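Local coordinates for metallo-beta-lactamase (Serratia marcescens, PDB 3VPE), which probably hydrolyses beta-lactam antibiotics, as a subclass B3 metallo-beta-lactamase with two zinc ions in its active site, at residues T71-D76 with A96-T101. Numbering follows the deposited sequence.
With ZN (zinc ion), chain B; ZN (zinc ion), chain C.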
ATOM      1  N   THR A  71      -3.325   2.549  -1.367  1.00 11.70           N
ATOM      2  CA  THR A  71      -3.718   1.140  -1.573  1.00 12.31           C
ATOM      3  C   THR A  71      -5.190   0.958  -1.215  1.00 12.40           C
ATOM      4  O   THR A  71      -6.005   0.632  -2.075  1.00 11.73           O
ATOM      5  CB  THR A  71      -2.873   0.160  -0.730  1.00 12.46           C
ATOM      6  OG1 THR A  71      -2.869   0.580   0.641  1.00 13.05           O
ATOM      7  CG2 THR A  71      -1.418   0.076  -1.300  1.00 13.18           C
ATOM      8  N   HIS A  72      -5.552   1.180   0.051  1.00 12.37           N
ATOM      9  CA  HIS A  72      -6.958   1.100   0.404  1.00 12.64           C
ATOM     10  C   HIS A  72      -7.272   1.996   1.584  1.00 13.10           C
ATOM     11  O   HIS A  72      -6.382   2.398   2.363  1.00 13.79           O
ATOM     12  CB  HIS A  72      -7.422  -0.359   0.617  1.00 13.18           C
ATOM     13  CG  HIS A  72      -6.885  -1.003   1.869  1.00 12.92           C
ATOM     14  ND1 HIS A  72      -5.762  -1.733   1.885  1.00 13.50           N
ATOM     15  CD2 HIS A  72      -7.408  -1.055   3.158  1.00 12.99           C
ATOM     16  CE1 HIS A  72      -5.549  -2.211   3.131  1.00 13.34           C
ATOM     17  NE2 HIS A  72      -6.554  -1.788   3.918  1.00 12.52           N
ATOM     18  N   SER A  73      -8.564   2.300   1.705  1.00 13.83           N
ATOM     19  CA  SER A  73      -9.076   3.325   2.613  1.00 13.69           C
ATOM     20  C   SER A  73      -9.433   2.815   4.025  1.00 13.81           C
ATOM     21  O   SER A  73     -10.588   2.985   4.489  1.00 14.69           O
ATOM     22  CB  SER A  73     -10.252   4.025   1.899  1.00 14.62           C
ATOM     23  OG  SER A  73     -11.176   3.054   1.452  1.00 14.61           O
ATOM     24  N   HIS A  74      -8.471   2.165   4.685  1.00 13.43           N
ATOM     25  CA  HIS A  74      -8.587   1.832   6.113  1.00 13.86           C
ATOM     26  C   HIS A  74      -7.662   2.726   6.871  1.00 14.67           C
ATOM     27  O   HIS A  74      -6.607   3.104   6.328  1.00 13.86           O
ATOM     28  CB  HIS A  74      -8.243   0.381   6.369  1.00 13.33           C
ATOM     29  CG  HIS A  74      -9.320  -0.570   5.950  1.00 13.02           C
ATOM     30  ND1 HIS A  74      -9.088  -1.871   5.730  1.00 13.02           N
ATOM     31  CD2 HIS A  74     -10.679  -0.368   5.738  1.00 13.74           C
ATOM     32  CE1 HIS A  74     -10.239  -2.470   5.385  1.00 13.46           C
ATOM     33  NE2 HIS A  74     -11.209  -1.550   5.391  1.00 13.54           N
ATOM     34  N   GLU A  75      -8.021   3.047   8.121  1.00 15.79           N
ATOM     35  CA  GLU A  75      -7.255   3.986   8.914  1.00 16.42           C
ATOM     36  C   GLU A  75      -5.773   3.655   9.048  1.00 15.78           C
ATOM     37  O   GLU A  75      -4.964   4.585   9.191  1.00 17.04           O
ATOM     38  CB  GLU A  75      -7.880   4.181  10.319  1.00 18.32           C
ATOM     39  CG  GLU A  75      -7.879   2.938  11.205  1.00 20.92           C
ATOM     40  CD  GLU A  75      -6.700   2.876  12.178  1.00 26.45           C
ATOM     41  OE1 GLU A  75      -5.844   3.796  12.182  1.00 27.65           O
ATOM     42  OE2 GLU A  75      -6.642   1.909  12.973  1.00 30.88           O
ATOM     43  N   ASP A  76      -5.426   2.370   9.054  1.00 14.47           N
ATOM     44  CA  ASP A  76      -4.020   1.971   9.269  1.00 14.17           C
ATOM     45  C   ASP A  76      -3.122   2.338   8.076  1.00 14.08           C
ATOM     46  O   ASP A  76      -1.903   2.517   8.266  1.00 13.94           O
ATOM     47  CB  ASP A  76      -3.851   0.505   9.738  1.00 14.50           C
ATOM     48  CG  ASP A  76      -4.502  -0.523   8.829  1.00 15.02           C
ATOM     49  OD1 ASP A  76      -5.592  -0.234   8.257  1.00 14.58           O
ATOM     50  OD2 ASP A  76      -3.952  -1.649   8.757  1.00 14.30           O
ATOM     51  N   ALA A  96     -11.637   4.091  -7.648  1.00 15.76           N
ATOM     52  CA  ALA A  96     -12.868   4.894  -7.627  1.00 16.73           C
ATOM     53  C   ALA A  96     -13.760   4.585  -6.422  1.00 16.17           C
ATOM     54  O   ALA A  96     -14.292   5.509  -5.793  1.00 17.07           O
ATOM     55  CB  ALA A  96     -13.630   4.672  -8.928  1.00 17.84           C
ATOM     56  N   ALA A  97     -13.905   3.295  -6.067  1.00 15.73           N
ATOM     57  CA  ALA A  97     -14.826   2.917  -4.964  1.00 15.87           C
ATOM     58  C   ALA A  97     -14.326   3.310  -3.580  1.00 16.13           C
ATOM     59  O   ALA A  97     -15.085   3.252  -2.598  1.00 16.81           O
ATOM     60  CB  ALA A  97     -15.170   1.424  -4.982  1.00 16.56           C
ATOM     61  N   ASN A  98     -13.040   3.690  -3.476  1.00 14.93           N
ATOM     62  CA  ASN A  98     -12.519   4.204  -2.207  1.00 15.22           C
ATOM     63  C   ASN A  98     -12.356   5.733  -2.095  1.00 15.30           C
ATOM     64  O   ASN A  98     -12.005   6.236  -1.027  1.00 16.36           O
ATOM     65  CB  ASN A  98     -11.173   3.567  -1.855  1.00 14.44           C
ATOM     66  CG  ASN A  98     -11.292   2.111  -1.464  1.00 14.52           C
ATOM     67  OD1 ASN A  98     -12.409   1.550  -1.326  1.00 14.36           O
ATOM     68  ND2 ASN A  98     -10.129   1.467  -1.264  1.00 13.82           N
ATOM     69  N   VAL A  99     -12.578   6.455  -3.194  1.00 15.88           N
ATOM     70  CA  VAL A  99     -12.445   7.913  -3.206  1.00 17.36           C
ATOM     71  C   VAL A  99     -13.275   8.619  -2.139  1.00 17.71           C
ATOM     72  O   VAL A  99     -12.741   9.445  -1.394  1.00 16.44           O
ATOM     73  CB  VAL A  99     -12.749   8.475  -4.608  1.00 16.68           C
ATOM     74  CG1 VAL A  99     -12.932   9.984  -4.572  1.00 18.55           C
ATOM     75  CG2 VAL A  99     -11.641   8.133  -5.594  1.00 17.18           C
ATOM     76  N   ASP A 100     -14.554   8.262  -2.006  1.00 18.08           N
ATOM     77  CA  ASP A 100     -15.389   8.951  -1.014  1.00 19.86           C
ATOM     78  C   ASP A 100     -14.902   8.741   0.412  1.00 19.71           C
ATOM     79  O   ASP A 100     -14.939   9.650   1.230  1.00 19.05           O
ATOM     80  CB  ASP A 100     -16.848   8.524  -1.181  1.00 22.91           C
ATOM     81  CG  ASP A 100     -17.476   9.111  -2.430  1.00 27.30           C
ATOM     82  OD1 ASP A 100     -16.835   9.934  -3.133  1.00 29.47           O
ATOM     83  OD2 ASP A 100     -18.626   8.722  -2.725  1.00 32.33           O
ATOM     84  N   THR A 101     -14.419   7.534   0.717  1.00 18.12           N
ATOM     85  CA  THR A 101     -13.907   7.246   2.042  1.00 17.94           C
ATOM     86  C   THR A 101     -12.657   8.089   2.280  1.00 17.02           C
ATOM     87  O   THR A 101     -12.456   8.594   3.385  1.00 17.26           O
ATOM     88  CB  THR A 101     -13.579   5.749   2.215  1.00 17.72           C
ATOM     89  OG1 THR A 101     -14.784   4.985   2.007  1.00 19.69           O
ATOM     90  CG2 THR A 101     -13.055   5.472   3.621  1.00 17.47           C
TER
HETATM   91 ZN    ZN B 301      -7.255  -2.797   5.561  1.00 13.56          ZN
HETATM   92 ZN    ZN C 302      -4.152  -2.908   7.070  1.00 14.16          ZN
HETATM   93  O   HOH W   1      -6.207  -2.708   7.227  1.00 13.92           O
HETATM   94  O   HOH W   2      -4.712  -4.501   5.636  1.00 15.95           O
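The S73 hydroxyl stands over one face of the N98 carboxamide, OG lying almost straight above N98 CG at 3.1 Å. Placed nearly equally far from OD1 and ND2, it bonds to neither. The amide's own polar atoms are taken up by the loop after the zinc ligand H150: OD1 accepts from the G153 backbone N, and ND2 pairs with T151 OG1, two bonds that should hold the amide in this rotation. ND2 also packs against H72, 3.6 Å from its CA. The H72 ring has H74 CG and the water shared by the two zinc ions at its edge, in plane, and meets H150 edge-to-face. The HXHXDH signature of the metallo-beta-lactamase superfamily, H72 to H77, follows strand 65-69, and its first residues, H72 and S73, pack against helix 96-104. S73 centres an inverse gamma turn; its chi1 of 52° puts OG over the amide while CB meets T101 CG2 at 3.6 Å. On the metal side, H72 NE2 and H74 ND1 bind one zinc, and second-shell carboxylates back both rings, D174 OD1 at H72 ND1 and D111 OD2 at H74 NE2. D76 OD2 binds the other zinc at 2.1 Å, while D76 OD1 accepts a 2.7 Å bond from the shared water.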